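Long-range contact in sugar ABC transporter substrate-binding protein, BlMnBP1 (Bifidobacterium animalis subsp. lactis ATCC 27673, PDB 6I5R), which binds manno-oligosaccharides such as mannobiose and probably delivers them to an ABC transporter for uptake: residues Pro240-Ala252 with Ile414-Ile428. Numbering follows the deposited sequence.
Sequences PYAVYKTLYDAVA and IVVDAANRTRTIDQI
Tyr248 is a knob inserted between two consecutive helices, its side chain seated among Ile414, Ala418, Ile425 and Ile428. Its ring is clamped on both faces by CH-pi contacts: Ala418 CB lies 3.5 Å from the ring centroid on one side, Ile425 CB 4.1 Å from it on the other, while Ile428 CD1 and Ile414 CG2 come in at the edge. With CG anti to the backbone N (chi1 -176°), the ring reaches across to the connecting loop, where Tyr248 OH donates to Arg423 O at 2.6 Å. The same hydroxyl accepts from a water that also donates to Ala418 O. Two turns earlier on the same helix, Tyr241 OH donates to Asp426 OD1 at 2.7 Å, on the syn side but 25° out of the carboxylate plane. Apolar contacts flank these bonds: Ile425 lays CG1 over Lys245 CA and CG2 against Tyr241, Ile414 CD1 meets Tyr244 CD1 at 3.8 Å, and Val251 spans Val415, Ala418 and Ala419. From the loop, Arg423 reaches back to grip Asp417 OD2 through NE and NH2, and also pairs with Asp413 and Glu431; Thr424, the N-cap, and Gln427 form a capping box starting helix 425-443. The axes of 240-252 and 414-420 cross at -38°, and Thr246 and Ala250 pack on helix 171-184, joining the C-terminal helices 409-420 and 425-443 to this part of the solute-binding fold.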
ATOM      1  N   PRO A 240       5.982 -16.047   4.246  1.00 16.39           N
ATOM      2  CA  PRO A 240       5.837 -15.544   2.870  1.00 16.39           C
ATOM      3  C   PRO A 240       5.536 -16.622   1.832  1.00 16.39           C
ATOM      4  O   PRO A 240       4.763 -16.372   0.909  1.00 16.39           O
ATOM      5  CB  PRO A 240       7.175 -14.839   2.619  1.00 16.39           C
ATOM      6  CG  PRO A 240       7.544 -14.326   3.994  1.00 16.39           C
ATOM      7  CD  PRO A 240       7.110 -15.421   4.955  1.00 16.39           C
ATOM      8  N   TYR A 241       6.147 -17.804   1.948  1.00 16.39           N
ATOM      9  CA  TYR A 241       5.878 -18.885   0.998  1.00 16.39           C
ATOM     10  C   TYR A 241       4.382 -19.103   0.804  1.00 16.39           C
ATOM     11  O   TYR A 241       3.911 -19.308  -0.323  1.00 16.39           O
ATOM     12  CB  TYR A 241       6.573 -20.167   1.493  1.00 16.39           C
ATOM     13  CG  TYR A 241       6.328 -21.407   0.668  1.00 19.42           C
ATOM     14  CD1 TYR A 241       5.192 -22.181   0.887  1.00 16.39           C
ATOM     15  CD2 TYR A 241       7.225 -21.821  -0.319  1.00 16.39           C
ATOM     16  CE1 TYR A 241       4.952 -23.314   0.138  1.00 16.39           C
ATOM     17  CE2 TYR A 241       6.979 -22.953  -1.085  1.00 16.53           C
ATOM     18  CZ  TYR A 241       5.843 -23.705  -0.830  1.00 21.49           C
ATOM     19  OH  TYR A 241       5.559 -24.851  -1.539  1.00 16.39           O
ATOM     20  N   ALA A 242       3.617 -19.092   1.892  1.00 16.39           N
ATOM     21  CA  ALA A 242       2.206 -19.410   1.753  1.00 17.14           C
ATOM     22  C   ALA A 242       1.475 -18.338   0.971  1.00 16.98           C
ATOM     23  O   ALA A 242       0.426 -18.612   0.379  1.00 16.39           O
ATOM     24  CB  ALA A 242       1.560 -19.592   3.122  1.00 16.39           C
ATOM     25  N   VAL A 243       1.974 -17.101   1.008  1.00 16.39           N
ATOM     26  CA  VAL A 243       1.325 -16.019   0.284  1.00 17.59           C
ATOM     27  C   VAL A 243       1.534 -16.187  -1.206  1.00 16.39           C
ATOM     28  O   VAL A 243       0.587 -16.173  -1.995  1.00 16.39           O
ATOM     29  CB  VAL A 243       1.869 -14.665   0.766  1.00 16.39           C
ATOM     30  CG1 VAL A 243       1.321 -13.513  -0.076  1.00 16.86           C
ATOM     31  CG2 VAL A 243       1.557 -14.464   2.227  1.00 16.39           C
ATOM     32  N   TYR A 244       2.788 -16.335  -1.613  1.00 16.39           N
ATOM     33  CA  TYR A 244       3.089 -16.451  -3.030  1.00 16.39           C
ATOM     34  C   TYR A 244       2.530 -17.728  -3.617  1.00 16.39           C
ATOM     35  O   TYR A 244       2.138 -17.733  -4.781  1.00 16.39           O
ATOM     36  CB  TYR A 244       4.595 -16.392  -3.255  1.00 16.39           C
ATOM     37  CG  TYR A 244       5.206 -15.072  -2.799  1.00 16.39           C
ATOM     38  CD1 TYR A 244       4.794 -13.872  -3.357  1.00 16.39           C
ATOM     39  CD2 TYR A 244       6.154 -15.035  -1.805  1.00 16.39           C
ATOM     40  CE1 TYR A 244       5.335 -12.675  -2.934  1.00 16.39           C
ATOM     41  CE2 TYR A 244       6.685 -13.847  -1.370  1.00 16.39           C
ATOM     42  CZ  TYR A 244       6.288 -12.675  -1.954  1.00 16.85           C
ATOM     43  OH  TYR A 244       6.863 -11.490  -1.516  1.00 16.39           O
ATOM     44  N   LYS A 245       2.493 -18.809  -2.830  1.00 16.39           N
ATOM     45  CA  LYS A 245       1.868 -20.039  -3.301  1.00 16.39           C
ATOM     46  C   LYS A 245       0.359 -19.868  -3.457  1.00 16.39           C
ATOM     47  O   LYS A 245      -0.259 -20.562  -4.262  1.00 16.39           O
ATOM     48  CB  LYS A 245       2.177 -21.183  -2.336  1.00 16.43           C
ATOM     49  CG  LYS A 245       1.535 -22.520  -2.703  1.00 16.45           C
ATOM     50  CD  LYS A 245       2.041 -23.589  -1.734  1.00 17.53           C
ATOM     51  CE  LYS A 245       1.886 -25.020  -2.311  1.00 25.11           C
ATOM     52  NZ  LYS A 245       0.447 -25.367  -2.475  1.00 18.58           N
ATOM     53  N   THR A 246      -0.255 -18.988  -2.679  1.00 16.39           N
ATOM     54  CA  THR A 246      -1.666 -18.694  -2.904  1.00 16.39           C
ATOM     55  C   THR A 246      -1.891 -18.187  -4.319  1.00 16.39           C
ATOM     56  O   THR A 246      -2.787 -18.657  -5.032  1.00 16.39           O
ATOM     57  CB  THR A 246      -2.155 -17.670  -1.887  1.00 16.39           C
ATOM     58  OG1 THR A 246      -2.137 -18.248  -0.572  1.00 16.39           O
ATOM     59  CG2 THR A 246      -3.568 -17.223  -2.237  1.00 16.39           C
ATOM     60  N   LEU A 247      -1.095 -17.208  -4.741  1.00 16.39           N
ATOM     61  CA  LEU A 247      -1.237 -16.704  -6.103  1.00 16.39           C
ATOM     62  C   LEU A 247      -0.899 -17.793  -7.112  1.00 17.35           C
ATOM     63  O   LEU A 247      -1.634 -18.007  -8.081  1.00 16.39           O
ATOM     64  CB  LEU A 247      -0.340 -15.491  -6.324  1.00 16.39           C
ATOM     65  CG  LEU A 247      -0.306 -14.980  -7.753  1.00 19.01           C
ATOM     66  CD1 LEU A 247      -1.638 -14.489  -8.219  1.00 16.39           C
ATOM     67  CD2 LEU A 247       0.718 -13.839  -7.826  1.00 16.39           C
ATOM     68  N   TYR A 248       0.229 -18.477  -6.900  1.00 16.39           N
ATOM     69  CA  TYR A 248       0.653 -19.536  -7.811  1.00 16.39           C
ATOM     70  C   TYR A 248      -0.460 -20.567  -7.996  1.00 16.39           C
ATOM     71  O   TYR A 248      -0.824 -20.915  -9.119  1.00 16.39           O
ATOM     72  CB  TYR A 248       1.925 -20.227  -7.289  1.00 16.39           C
ATOM     73  CG  TYR A 248       2.470 -21.277  -8.233  1.00 16.39           C
ATOM     74  CD1 TYR A 248       1.884 -22.532  -8.319  1.00 17.68           C
ATOM     75  CD2 TYR A 248       3.544 -21.007  -9.068  1.00 16.39           C
ATOM     76  CE1 TYR A 248       2.329 -23.471  -9.205  1.00 16.39           C
ATOM     77  CE2 TYR A 248       4.030 -21.968  -9.945  1.00 16.39           C
ATOM     78  CZ  TYR A 248       3.400 -23.202 -10.014  1.00 20.77           C
ATOM     79  OH  TYR A 248       3.835 -24.177 -10.879  1.00 16.39           O
ATOM     80  N   ASP A 249      -1.006 -21.057  -6.889  1.00 16.39           N
ATOM     81  CA  ASP A 249      -1.993 -22.133  -6.976  1.00 16.49           C
ATOM     82  C   ASP A 249      -3.268 -21.661  -7.643  1.00 16.39           C
ATOM     83  O   ASP A 249      -3.896 -22.410  -8.399  1.00 16.39           O
ATOM     84  CB  ASP A 249      -2.324 -22.663  -5.577  1.00 16.39           C
ATOM     85  CG  ASP A 249      -1.246 -23.555  -5.024  1.00 18.17           C
ATOM     86  OD1 ASP A 249      -0.333 -23.944  -5.788  1.00 16.39           O
ATOM     87  OD2 ASP A 249      -1.309 -23.841  -3.810  1.00 16.39           O
ATOM     88  N   ALA A 250      -3.704 -20.444  -7.332  1.00 16.39           N
ATOM     89  CA  ALA A 250      -4.931 -19.932  -7.931  1.00 16.39           C
ATOM     90  C   ALA A 250      -4.820 -19.886  -9.448  1.00 20.49           C
ATOM     91  O   ALA A 250      -5.787 -20.180 -10.158  1.00 16.39           O
ATOM     92  CB  ALA A 250      -5.233 -18.539  -7.383  1.00 16.39           C
ATOM     93  N   VAL A 251      -3.645 -19.501  -9.967  1.00 16.39           N
ATOM     94  CA  VAL A 251      -3.434 -19.474 -11.414  1.00 16.39           C
ATOM     95  C   VAL A 251      -3.301 -20.890 -11.969  1.00 18.81           C
ATOM     96  O   VAL A 251      -3.871 -21.227 -13.015  1.00 16.39           O
ATOM     97  CB  VAL A 251      -2.186 -18.635 -11.748  1.00 18.78           C
ATOM     98  CG1 VAL A 251      -1.887 -18.662 -13.250  1.00 17.33           C
ATOM     99  CG2 VAL A 251      -2.376 -17.193 -11.257  1.00 16.39           C
ATOM    100  N   ALA A 252      -2.503 -21.721 -11.306  1.00 16.39           N
ATOM    101  CA  ALA A 252      -2.253 -23.063 -11.816  1.00 18.74           C
ATOM    102  C   ALA A 252      -3.522 -23.902 -11.804  1.00 20.41           C
ATOM    103  O   ALA A 252      -3.715 -24.739 -12.695  1.00 21.72           O
ATOM    104  CB  ALA A 252      -1.161 -23.742 -10.991  1.00 20.11           C
ATOM    105  N   ILE A 414       5.594 -15.162 -11.303  1.00 16.39           N
ATOM    106  CA  ILE A 414       4.831 -16.228 -10.661  1.00 16.39           C
ATOM    107  C   ILE A 414       3.633 -16.604 -11.528  1.00 16.39           C
ATOM    108  O   ILE A 414       3.369 -17.786 -11.783  1.00 16.39           O
ATOM    109  CB  ILE A 414       4.385 -15.818  -9.246  1.00 16.39           C
ATOM    110  CG1 ILE A 414       5.594 -15.626  -8.337  1.00 16.39           C
ATOM    111  CG2 ILE A 414       3.468 -16.894  -8.665  1.00 17.80           C
ATOM    112  CD1 ILE A 414       5.283 -15.118  -6.950  1.00 16.50           C
ATOM    113  N   VAL A 415       2.877 -15.602 -11.967  1.00 16.39           N
ATOM    114  CA  VAL A 415       1.695 -15.858 -12.789  1.00 16.39           C
ATOM    115  C   VAL A 415       2.095 -16.556 -14.079  1.00 17.65           C
ATOM    116  O   VAL A 415       1.454 -17.516 -14.519  1.00 16.39           O
ATOM    117  CB  VAL A 415       0.950 -14.541 -13.079  1.00 16.39           C
ATOM    118  CG1 VAL A 415      -0.202 -14.752 -14.090  1.00 16.39           C
ATOM    119  CG2 VAL A 415       0.439 -13.918 -11.798  1.00 16.39           C
ATOM    120  N   VAL A 416       3.146 -16.058 -14.721  1.00 16.39           N
ATOM    121  CA  VAL A 416       3.583 -16.633 -15.987  1.00 16.39           C
ATOM    122  C   VAL A 416       3.992 -18.082 -15.779  1.00 16.39           C
ATOM    123  O   VAL A 416       3.630 -18.964 -16.560  1.00 20.21           O
ATOM    124  CB  VAL A 416       4.755 -15.825 -16.582  1.00 20.14           C
ATOM    125  CG1 VAL A 416       5.339 -16.576 -17.724  1.00 17.85           C
ATOM    126  CG2 VAL A 416       4.325 -14.456 -17.036  1.00 16.39           C
ATOM    127  N   ASP A 417       4.797 -18.336 -14.735  1.00 16.39           N
ATOM    128  CA  ASP A 417       5.353 -19.672 -14.522  1.00 16.39           C
ATOM    129  C   ASP A 417       4.256 -20.651 -14.149  1.00 16.39           C
ATOM    130  O   ASP A 417       4.245 -21.803 -14.616  1.00 17.30           O
ATOM    131  CB  ASP A 417       6.446 -19.639 -13.433  1.00 19.71           C
ATOM    132  CG  ASP A 417       7.695 -18.933 -13.877  1.00 17.62           C
ATOM    133  OD1 ASP A 417       7.701 -18.431 -15.009  1.00 20.28           O
ATOM    134  OD2 ASP A 417       8.656 -18.837 -13.089  1.00 16.39           O
ATOM    135  N   ALA A 418       3.289 -20.190 -13.351  1.00 16.39           N
ATOM    136  CA  ALA A 418       2.204 -21.054 -12.928  1.00 16.39           C
ATOM    137  C   ALA A 418       1.273 -21.365 -14.091  1.00 16.39           C
ATOM    138  O   ALA A 418       0.811 -22.503 -14.226  1.00 16.64           O
ATOM    139  CB  ALA A 418       1.455 -20.401 -11.770  1.00 18.28           C
ATOM    140  N   ALA A 419       1.029 -20.380 -14.965  1.00 18.67           N
ATOM    141  CA  ALA A 419       0.129 -20.593 -16.094  1.00 18.75           C
ATOM    142  C   ALA A 419       0.757 -21.482 -17.157  1.00 20.27           C
ATOM    143  O   ALA A 419       0.049 -22.260 -17.813  1.00 22.45           O
ATOM    144  CB  ALA A 419      -0.258 -19.266 -16.709  1.00 21.88           C
ATOM    145  N   ASN A 420       2.068 -21.375 -17.370  1.00 21.05           N
ATOM    146  CA  ASN A 420       2.721 -22.189 -18.393  1.00 21.38           C
ATOM    147  C   ASN A 420       3.416 -23.423 -17.829  1.00 21.25           C
ATOM    148  O   ASN A 420       4.026 -24.176 -18.597  1.00 20.46           O
ATOM    149  CB  ASN A 420       3.726 -21.334 -19.202  1.00 23.57           C
ATOM    150  CG  ASN A 420       3.033 -20.243 -20.027  1.00 24.85           C
ATOM    151  OD1 ASN A 420       2.534 -20.471 -21.157  1.00 27.96           O
ATOM    152  ND2 ASN A 420       3.001 -19.042 -19.466  1.00 26.98           N
ATOM    153  N   ARG A 421       3.333 -23.646 -16.518  1.00 16.39           N
ATOM    154  CA  ARG A 421       3.892 -24.834 -15.859  1.00 21.96           C
ATOM    155  C   ARG A 421       5.397 -24.964 -16.104  1.00 22.29           C
ATOM    156  O   ARG A 421       5.932 -26.064 -16.248  1.00 27.68           O
ATOM    157  CB  ARG A 421       3.153 -26.110 -16.300  1.00 22.57           C
ATOM    158  CG  ARG A 421       1.645 -26.127 -15.984  1.00 22.40           C
ATOM    159  CD  ARG A 421       0.873 -27.355 -16.527  1.00 24.56           C
ATOM    160  NE  ARG A 421       0.275 -27.077 -17.831  1.00 33.57           N
ATOM    161  CZ  ARG A 421      -0.966 -26.631 -18.034  1.00 26.23           C
ATOM    162  NH1 ARG A 421      -1.826 -26.417 -17.028  1.00 26.87           N
ATOM    163  NH2 ARG A 421      -1.353 -26.412 -19.274  1.00 37.93           N
ATOM    164  N   THR A 422       6.096 -23.838 -16.148  1.00 16.39           N
ATOM    165  CA  THR A 422       7.535 -23.879 -16.390  1.00 22.53           C
ATOM    166  C   THR A 422       8.304 -24.205 -15.120  1.00 20.99           C
ATOM    167  O   THR A 422       9.390 -24.789 -15.184  1.00 21.01           O
ATOM    168  CB  THR A 422       8.013 -22.547 -16.970  1.00 18.25           C
ATOM    169  OG1 THR A 422       7.753 -21.494 -16.047  1.00 28.78           O
ATOM    170  CG2 THR A 422       7.318 -22.266 -18.267  1.00 27.70           C
ATOM    171  N   ARG A 423       7.754 -23.833 -13.971  1.00 17.45           N
ATOM    172  CA  ARG A 423       8.428 -23.943 -12.690  1.00 19.85           C
ATOM    173  C   ARG A 423       7.376 -24.151 -11.624  1.00 16.39           C
ATOM    174  O   ARG A 423       6.264 -23.635 -11.749  1.00 16.39           O
ATOM    175  CB  ARG A 423       9.209 -22.687 -12.293  1.00 18.71           C
ATOM    176  CG  ARG A 423      10.498 -22.465 -13.024  1.00 25.07           C
ATOM    177  CD  ARG A 423      11.420 -21.527 -12.252  1.00 19.62           C
ATOM    178  NE  ARG A 423      11.003 -20.127 -12.293  1.00 16.39           N
ATOM    179  CZ  ARG A 423      11.682 -19.162 -11.683  1.00 19.18           C
ATOM    180  NH1 ARG A 423      12.766 -19.472 -11.001  1.00 16.39           N
ATOM    181  NH2 ARG A 423      11.277 -17.904 -11.743  1.00 16.39           N
ATOM    182  N   THR A 424       7.753 -24.846 -10.555  1.00 16.39           N
ATOM    183  CA  THR A 424       6.925 -24.952  -9.358  1.00 16.39           C
ATOM    184  C   THR A 424       7.133 -23.734  -8.456  1.00 21.87           C
ATOM    185  O   THR A 424       8.115 -22.997  -8.585  1.00 16.39           O
ATOM    186  CB  THR A 424       7.263 -26.200  -8.546  1.00 21.78           C
ATOM    187  OG1 THR A 424       8.590 -26.074  -8.019  1.00 16.53           O
ATOM    188  CG2 THR A 424       7.120 -27.464  -9.401  1.00 19.64           C
ATOM    189  N   ILE A 425       6.216 -23.536  -7.505  1.00 16.39           N
ATOM    190  CA  ILE A 425       6.423 -22.416  -6.591  1.00 19.85           C
ATOM    191  C   ILE A 425       7.706 -22.628  -5.801  1.00 18.28           C
ATOM    192  O   ILE A 425       8.418 -21.665  -5.484  1.00 16.39           O
ATOM    193  CB  ILE A 425       5.206 -22.211  -5.671  1.00 18.65           C
ATOM    194  CG1 ILE A 425       5.361 -20.909  -4.873  1.00 17.47           C
ATOM    195  CG2 ILE A 425       5.052 -23.368  -4.676  1.00 18.56           C
ATOM    196  CD1 ILE A 425       5.466 -19.646  -5.719  1.00 18.40           C
ATOM    197  N   ASP A 426       8.046 -23.885  -5.502  1.00 16.39           N
ATOM    198  CA  ASP A 426       9.267 -24.153  -4.756  1.00 17.63           C
ATOM    199  C   ASP A 426      10.473 -23.621  -5.508  1.00 18.32           C
ATOM    200  O   ASP A 426      11.389 -23.029  -4.922  1.00 16.39           O
ATOM    201  CB  ASP A 426       9.455 -25.653  -4.540  1.00 19.40           C
ATOM    202  CG  ASP A 426       8.565 -26.216  -3.466  1.00 27.13           C
ATOM    203  OD1 ASP A 426       7.961 -25.447  -2.714  1.00 22.54           O
ATOM    204  OD2 ASP A 426       8.505 -27.474  -3.377  1.00 32.42           O
ATOM    205  N   GLN A 427      10.509 -23.888  -6.812  1.00 16.39           N
ATOM    206  CA  GLN A 427      11.630 -23.489  -7.635  1.00 16.39           C
ATOM    207  C   GLN A 427      11.726 -21.978  -7.732  1.00 20.17           C
ATOM    208  O   GLN A 427      12.826 -21.422  -7.703  1.00 16.39           O
ATOM    209  CB  GLN A 427      11.482 -24.109  -9.011  1.00 17.53           C
ATOM    210  CG  GLN A 427      11.671 -25.602  -9.026  1.00 19.81           C
ATOM    211  CD  GLN A 427      11.464 -26.167 -10.422  1.00 21.55           C
ATOM    212  OE1 GLN A 427      10.378 -26.109 -10.977  1.00 16.39           O
ATOM    213  NE2 GLN A 427      12.545 -26.626 -11.029  1.00 29.92           N
ATOM    214  N   ILE A 428      10.588 -21.302  -7.852  1.00 16.39           N
ATOM    215  CA  ILE A 428      10.608 -19.846  -7.880  1.00 16.71           C
ATOM    216  C   ILE A 428      11.112 -19.308  -6.553  1.00 16.42           C
ATOM    217  O   ILE A 428      11.968 -18.420  -6.516  1.00 16.39           O
ATOM    218  CB  ILE A 428       9.214 -19.286  -8.219  1.00 16.39           C
ATOM    219  CG1 ILE A 428       8.741 -19.751  -9.581  1.00 16.39           C
ATOM    220  CG2 ILE A 428       9.265 -17.769  -8.195  1.00 16.39           C
ATOM    221  CD1 ILE A 428       7.227 -19.566  -9.813  1.00 17.92           C
TER
HETATM  222  O   HOH W   1       1.929 -24.719 -13.076  1.00 22.58           O
HETATM  223  O   HOH W   2      -1.578 -25.727 -14.733  1.00 37.25           O